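Local structure of inorganic pyrophosphatase (Coxiella burnetii, 3TR4) at the interface of chains A and B. The protein hydrolyses inorganic pyrophosphate to two phosphate ions, very probably with magnesium as cofactor, and works as a homohexamer. Coordinates in Å, arbitrary orientation; residue numbers count along the deposited sequence, not the author numbering. Chains: chain A/B, Inorganic pyrophosphatase.

Contact 1: the interface of chains A and B. Residues chain A 32, 41-43; chain B 81-82, 85-86.
B:Val85 is the apolar centre of this strand-to-strand contact between two subunits of the pyrophosphatase hexamer, its two methyls packed against A:Leu41, A:Val43 and A:Tyr32. CG2 meets the A:Leu41 methyl CD2 at 3.8 Å, and CG1 lies 3.9 Å from A:Val43 CG2. Both methyls also reach CE1 on the A:Tyr32 ring, whose long axis runs across the valine at about a right angle. The fork of B:Val85 is turned with CG1 anti to the backbone N (chi1 170°), which sets that methyl against the A:Leu41 carbonyl oxygen and the CA of A:Thr42 while CG2 faces the leucine and the tyrosine. Further out, A:Thr42 and B:Leu86 point their side chains the same way, side by side, CG2 against CB at 3.9 Å. Here strand 40-46 of chain A pairs in parallel with the start of strand 86-99 of chain B. B:Leu86 N gives a hydrogen bond of 2.9 Å to A:Leu41 O, and B:Leu86 O takes one of 3.0 Å from A:Val43 N, so the residue is gripped through both its backbone polar groups. At the far rim the A:Tyr32 ring carries its hydroxyl past B:Val85 to the loop at B:Gln82, where OH accepts a nearly straight bond from B:Gln82 N, 2.9 Å long and 164° at the hydrogen.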
loop_
_atom_site.group_PDB
_atom_site.type_symbol
_atom_site.label_atom_id
_atom_site.label_comp_id
_atom_site.label_asym_id
_atom_site.label_seq_id
_atom_site.Cartn_x
_atom_site.Cartn_y
_atom_site.Cartn_z
ATOM N N TYR A 32 -4.689 -1.717 -18.223
ATOM C CA TYR A 32 -3.611 -1.366 -19.139
ATOM C C TYR A 32 -3.588 -2.296 -20.342
ATOM O O TYR A 32 -4.067 -3.428 -20.281
ATOM C CB TYR A 32 -2.252 -1.413 -18.441
ATOM C CG TYR A 32 -2.121 -0.465 -17.277
ATOM C CD1 TYR A 32 -2.222 0.906 -17.462
ATOM C CD2 TYR A 32 -1.884 -0.938 -15.995
ATOM C CE1 TYR A 32 -2.096 1.780 -16.401
ATOM C CE2 TYR A 32 -1.758 -0.071 -14.925
ATOM C CZ TYR A 32 -1.863 1.287 -15.136
ATOM O OH TYR A 32 -1.738 2.157 -14.078
ATOM N N LEU A 41 3.264 0.973 -22.543
ATOM C CA LEU A 41 2.090 0.473 -21.853
ATOM C C LEU A 41 1.092 1.623 -21.851
ATOM O O LEU A 41 1.459 2.765 -21.575
ATOM C CB LEU A 41 2.447 0.070 -20.421
ATOM C CG LEU A 41 1.387 -0.675 -19.609
ATOM C CD1 LEU A 41 1.158 -2.071 -20.175
ATOM C CD2 LEU A 41 1.800 -0.756 -18.148
ATOM N N THR A 42 -0.162 1.341 -22.180
ATOM C CA THR A 42 -1.155 2.405 -22.273
ATOM C C THR A 42 -2.413 2.082 -21.489
ATOM O O THR A 42 -2.690 0.921 -21.187
ATOM C CB THR A 42 -1.557 2.674 -23.739
ATOM O OG1 THR A 42 -2.248 1.534 -24.266
ATOM C CG2 THR A 42 -0.325 2.946 -24.585
ATOM N N VAL A 43 -3.172 3.119 -21.158
ATOM C CA VAL A 43 -4.469 2.929 -20.526
ATOM C C VAL A 43 -5.483 2.505 -21.576
ATOM O O VAL A 43 -5.650 3.173 -22.594
ATOM C CB VAL A 43 -4.966 4.214 -19.843
ATOM C CG1 VAL A 43 -6.392 4.035 -19.343
ATOM C CG2 VAL A 43 -4.036 4.597 -18.698
ATOM N N VAL B 81 -2.666 6.397 -12.062
ATOM C CA VAL B 81 -2.078 5.695 -13.200
ATOM C C VAL B 81 -0.572 5.521 -12.975
ATOM O O VAL B 81 0.095 6.430 -12.477
ATOM C CB VAL B 81 -2.309 6.473 -14.514
ATOM C CG1 VAL B 81 -1.556 5.826 -15.665
ATOM C CG2 VAL B 81 -3.803 6.571 -14.828
ATOM N N GLN B 82 -0.038 4.358 -13.340
ATOM C CA GLN B 82 1.384 4.062 -13.140
ATOM C C GLN B 82 2.297 4.954 -13.987
ATOM O O GLN B 82 2.058 5.137 -15.178
ATOM C CB GLN B 82 1.666 2.584 -13.448
ATOM C CG GLN B 82 3.149 2.204 -13.486
ATOM C CD GLN B 82 3.366 0.716 -13.712
ATOM O OE1 GLN B 82 3.032 -0.105 -12.858
ATOM N NE2 GLN B 82 3.925 0.361 -14.864
ATOM N N VAL B 85 3.306 5.245 -18.199
ATOM C CA VAL B 85 2.191 4.801 -19.023
ATOM C C VAL B 85 1.667 5.936 -19.900
ATOM O O VAL B 85 1.625 7.088 -19.478
ATOM C CB VAL B 85 1.054 4.247 -18.142
ATOM C CG1 VAL B 85 -0.202 4.002 -18.964
ATOM C CG2 VAL B 85 1.507 2.968 -17.453
ATOM N N LEU B 86 1.283 5.605 -21.128
ATOM C CA LEU B 86 0.706 6.588 -22.040
ATOM C C LEU B 86 -0.814 6.470 -22.018
ATOM O O LEU B 86 -1.352 5.371 -21.923
ATOM C CB LEU B 86 1.238 6.375 -23.458
ATOM C CG LEU B 86 0.933 7.455 -24.500
ATOM C CD1 LEU B 86 1.938 7.401 -25.638
ATOM C CD2 LEU B 86 -0.490 7.332 -25.028
#

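Contact 2: the interface of chains A and B. Residues chain A 29-30, 32, 46; chain B 78-81.
B:Val79, set between B:Pro78 and B:Pro80 in a loop of this family I (soluble) inorganic pyrophosphatase, pushes its side chain between A:Glu29, A:Val30 and A:Phe46 of the neighbouring subunit. Its two methyls divide the work. CG1 turns to the glutamate end: the extended A:Glu29 chain (chi2 177°), crossing B:Val79 at about a right angle, carries its carboxylate oxygen OE2 to 3.8 Å from CG1, a van der Waals approach. CG2 sits between the backbone N and the carbonyl carbon of its own residue, with chi1 at -63° for CG1, and from there faces the A:Glu29 stem, 3.9 Å from CB. The same methyl meets A:Val30 CG2, the two valines sliding past each other in opposite directions; the modelled separation is too short to be trusted in detail. A:Phe46 lies beside A:Val30 and runs along B:Pro78, B:Val79 and B:Val81. One face of its ring receives B:Pro78, whose CD stands over the ring centre, 3.9 Å from the centroid, in a CH-pi contact. CD2 of the ring passes B:Val79 CG2 at 4.1 Å. At the outer end of the ring CZ is 3.9 Å from B:Val81 CG2; the other methyl of that valine, CG1, is turned towards the A:Tyr32 ring. A:Val30 CG2 also lies against the B:Pro80 carbonyl oxygen, at 3.7 Å.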
loop_
_atom_site.group_PDB
_atom_site.type_symbol
_atom_site.label_atom_id
_atom_site.label_comp_id
_atom_site.label_asym_id
_atom_site.label_seq_id
_atom_site.Cartn_x
_atom_site.Cartn_y
_atom_site.Cartn_z
ATOM N N GLU A 29 -8.510 -1.988 -11.729
ATOM C CA GLU A 29 -9.272 -0.744 -11.689
ATOM C C GLU A 29 -8.893 0.126 -12.883
ATOM O O GLU A 29 -9.744 0.787 -13.476
ATOM C CB GLU A 29 -9.045 -0.002 -10.370
ATOM C CG GLU A 29 -9.545 -0.762 -9.146
ATOM C CD GLU A 29 -9.256 -0.037 -7.845
ATOM O OE1 GLU A 29 -8.125 -0.164 -7.330
ATOM O OE2 GLU A 29 -10.159 0.661 -7.335
ATOM N N VAL A 30 -7.609 0.118 -13.230
ATOM C CA VAL A 30 -7.152 0.698 -14.483
ATOM C C VAL A 30 -6.745 -0.486 -15.334
ATOM O O VAL A 30 -5.904 -1.280 -14.920
ATOM C CB VAL A 30 -5.896 1.567 -14.325
ATOM C CG1 VAL A 30 -5.658 2.371 -15.598
ATOM C CG2 VAL A 30 -6.012 2.478 -13.137
ATOM N N TYR A 32 -4.689 -1.717 -18.223
ATOM C CA TYR A 32 -3.611 -1.366 -19.139
ATOM C C TYR A 32 -3.588 -2.296 -20.342
ATOM O O TYR A 32 -4.067 -3.428 -20.281
ATOM C CB TYR A 32 -2.252 -1.413 -18.441
ATOM C CG TYR A 32 -2.121 -0.465 -17.277
ATOM C CD1 TYR A 32 -2.222 0.906 -17.462
ATOM C CD2 TYR A 32 -1.884 -0.938 -15.995
ATOM C CE1 TYR A 32 -2.096 1.780 -16.401
ATOM C CE2 TYR A 32 -1.758 -0.071 -14.925
ATOM C CZ TYR A 32 -1.863 1.287 -15.136
ATOM O OH TYR A 32 -1.738 2.157 -14.078
ATOM N N PHE A 46 -10.823 2.532 -17.644
ATOM C CA PHE A 46 -11.023 2.377 -16.213
ATOM C C PHE A 46 -12.253 1.498 -15.988
ATOM O O PHE A 46 -13.306 1.727 -16.577
ATOM C CB PHE A 46 -11.174 3.749 -15.553
ATOM C CG PHE A 46 -9.926 4.593 -15.641
ATOM C CD1 PHE A 46 -9.732 5.463 -16.700
ATOM C CD2 PHE A 46 -8.931 4.483 -14.682
ATOM C CE1 PHE A 46 -8.577 6.221 -16.796
ATOM C CE2 PHE A 46 -7.773 5.240 -14.769
ATOM C CZ PHE A 46 -7.595 6.109 -15.825
ATOM N N PRO B 78 -10.205 8.259 -12.074
ATOM C CA PRO B 78 -10.844 7.538 -10.969
ATOM C C PRO B 78 -9.814 6.936 -10.014
ATOM O O PRO B 78 -10.025 6.951 -8.805
ATOM C CB PRO B 78 -11.618 6.427 -11.681
ATOM C CG PRO B 78 -11.867 6.960 -13.056
ATOM C CD PRO B 78 -10.650 7.765 -13.390
ATOM N N VAL B 79 -8.717 6.407 -10.552
ATOM C CA VAL B 79 -7.636 5.881 -9.722
ATOM C C VAL B 79 -6.272 6.226 -10.323
ATOM O O VAL B 79 -6.170 6.486 -11.523
ATOM C CB VAL B 79 -7.756 4.359 -9.536
ATOM C CG1 VAL B 79 -9.032 4.013 -8.789
ATOM C CG2 VAL B 79 -7.729 3.674 -10.881
ATOM N N PRO B 80 -5.218 6.231 -9.488
ATOM C CA PRO B 80 -3.891 6.634 -9.974
ATOM C C PRO B 80 -3.413 5.779 -11.152
ATOM O O PRO B 80 -3.724 4.591 -11.232
ATOM C CB PRO B 80 -2.985 6.415 -8.757
ATOM C CG PRO B 80 -3.908 6.442 -7.574
ATOM C CD PRO B 80 -5.198 5.851 -8.064
ATOM N N VAL B 81 -2.666 6.397 -12.062
ATOM C CA VAL B 81 -2.078 5.695 -13.200
ATOM C C VAL B 81 -0.572 5.521 -12.975
ATOM O O VAL B 81 0.095 6.430 -12.477
ATOM C CB VAL B 81 -2.309 6.473 -14.514
ATOM C CG1 VAL B 81 -1.556 5.826 -15.665
ATOM C CG2 VAL B 81 -3.803 6.571 -14.828
#

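Contact 3: the interface of chains A and B. Residues chain A 44-46; chain B 77-78, 87, 111, 115-116.
A:Phe46 N donates a hydrogen bond to B:Ala115 O, 2.8 Å long and 166° at the hydrogen, the carbonyl pointing almost straight at the donor (165° at the oxygen). This backbone link joins the last residue of strand 40-46 to a loop of the other subunit. Beside it, the B:Ala115 methyl CB packs against the A:Asp44 carbonyl oxygen at 3.5 Å. A:Arg45, poorly ordered as a residue, appears to approach the same loop through its CB, modelled 3.8 Å from B:Ala115 CA; the residue is predicted to bind substrate. From its bonded backbone, A:Phe46 sends its ring into a pocket of chain B, CG lying anti to its own carbonyl carbon (chi1 -65°). CE1 meets B:Pro111 CG at 3.5 Å, the two side chains crossing at about a right angle. At the outer end CZ touches the B:Thr77 methyl CG2 at 3.6 Å, and the terminal methyl of the selenomethionine B:Met87, CE, comes to 4.1 Å from the same carbon. B:Cys116 CB packs near CD1 at 4.0 Å, and B:Pro78 lies over one face. The pocket thus gathers separate stretches of chain B: the loop at B:Thr77 and B:Pro78, strand 86-99, the last residue of strand 106-111 and the loop of B:Ala115 and B:Cys116. Into it projects the last residue of strand 40-46 of chain A.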
loop_
_atom_site.group_PDB
_atom_site.type_symbol
_atom_site.label_atom_id
_atom_site.label_comp_id
_atom_site.label_asym_id
_atom_site.label_seq_id
_atom_site.Cartn_x
_atom_site.Cartn_y
_atom_site.Cartn_z
ATOM N N ASP A 44 -6.143 1.379 -21.333
ATOM C CA ASP A 44 -7.239 0.936 -22.186
ATOM C C ASP A 44 -8.534 1.583 -21.700
ATOM O O ASP A 44 -9.140 2.391 -22.403
ATOM C CB ASP A 44 -7.341 -0.592 -22.177
ATOM C CG ASP A 44 -8.556 -1.107 -22.926
ATOM O OD1 ASP A 44 -9.225 -0.308 -23.615
ATOM O OD2 ASP A 44 -8.838 -2.319 -22.831
ATOM N N ARG A 45 -8.947 1.233 -20.487
ATOM C CA ARG A 45 -10.055 1.918 -19.843
ATOM C C ARG A 45 -10.026 1.728 -18.335
ATOM O O ARG A 45 -9.295 0.883 -17.811
ATOM C CB ARG A 45 -11.396 1.446 -20.410
ATOM C CG ARG A 45 -11.539 -0.062 -20.511
ATOM C CD ARG A 45 -12.870 -0.445 -21.146
ATOM N NE ARG A 45 -12.727 -1.578 -22.057
ATOM C CZ ARG A 45 -12.903 -2.850 -21.710
ATOM N NH1 ARG A 45 -13.235 -3.163 -20.465
ATOM N NH2 ARG A 45 -12.749 -3.811 -22.610
ATOM N N PHE A 46 -10.823 2.532 -17.644
ATOM C CA PHE A 46 -11.023 2.377 -16.213
ATOM C C PHE A 46 -12.253 1.498 -15.988
ATOM O O PHE A 46 -13.306 1.727 -16.577
ATOM C CB PHE A 46 -11.174 3.749 -15.553
ATOM C CG PHE A 46 -9.926 4.593 -15.641
ATOM C CD1 PHE A 46 -9.732 5.463 -16.700
ATOM C CD2 PHE A 46 -8.931 4.483 -14.682
ATOM C CE1 PHE A 46 -8.577 6.221 -16.796
ATOM C CE2 PHE A 46 -7.773 5.240 -14.769
ATOM C CZ PHE A 46 -7.595 6.109 -15.825
ATOM N N THR B 77 -8.285 11.259 -12.821
ATOM C CA THR B 77 -8.752 9.915 -13.125
ATOM C C THR B 77 -9.397 9.313 -11.885
ATOM O O THR B 77 -9.172 9.794 -10.771
ATOM C CB THR B 77 -7.591 9.002 -13.551
ATOM O OG1 THR B 77 -6.616 8.947 -12.504
ATOM C CG2 THR B 77 -6.929 9.527 -14.816
ATOM N N PRO B 78 -10.205 8.259 -12.074
ATOM C CA PRO B 78 -10.844 7.538 -10.969
ATOM C C PRO B 78 -9.814 6.936 -10.014
ATOM O O PRO B 78 -10.025 6.951 -8.805
ATOM C CB PRO B 78 -11.618 6.427 -11.681
ATOM C CG PRO B 78 -11.867 6.960 -13.056
ATOM C CD PRO B 78 -10.650 7.765 -13.390
HETATM N N MSE B 87 -1.504 7.601 -22.093
HETATM C CA MSE B 87 -2.961 7.593 -22.119
HETATM C C MSE B 87 -3.517 8.700 -23.005
HETATM O O MSE B 87 -2.862 9.718 -23.236
HETATM C CB MSE B 87 -3.532 7.692 -20.701
HETATM C CG MSE B 87 -3.154 8.953 -19.947
HETATM SE SE MSE B 87 -3.769 8.888 -18.087
HETATM C CE MSE B 87 -5.679 8.636 -18.414
ATOM N N PRO B 111 -9.613 11.493 -19.005
ATOM C CA PRO B 111 -9.459 10.497 -20.072
ATOM C C PRO B 111 -10.530 10.690 -21.140
ATOM O O PRO B 111 -11.593 11.241 -20.836
ATOM C CB PRO B 111 -9.681 9.165 -19.344
ATOM C CG PRO B 111 -9.431 9.464 -17.895
ATOM C CD PRO B 111 -9.918 10.869 -17.706
ATOM N N ALA B 115 -12.276 5.647 -22.694
ATOM C CA ALA B 115 -11.464 5.097 -21.614
ATOM C C ALA B 115 -12.107 5.306 -20.245
ATOM O O ALA B 115 -11.874 4.530 -19.318
ATOM C CB ALA B 115 -10.064 5.694 -21.645
ATOM N N CYS B 116 -12.916 6.352 -20.116
ATOM C CA CYS B 116 -13.591 6.622 -18.851
ATOM C C CYS B 116 -15.016 7.133 -19.050
ATOM O O CYS B 116 -15.243 8.336 -19.156
ATOM C CB CYS B 116 -12.786 7.616 -18.010
ATOM S SG CYS B 116 -13.390 7.802 -16.314
#

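Contact 1 lies about 9 Å from both contact 2 and contact 3, and contacts 2 and 3 are about 6 Å apart, measured between the centres of their C-alpha atoms. Contacts 1 and 2 share A:Tyr32 and B:Val81; contacts 2 and 3 share A:Phe46 and B:Pro78. Strand 40-46 of chain A runs through all three, facing the loop segment 77-82 of chain B, which also enters each; strand 86-99 of chain B enters contacts 1 and 3. They form one continuous seam, consistent with the homohexamer. A:Arg45, predicted to bind substrate, lies at its margin, so the interface may sit close to the active site.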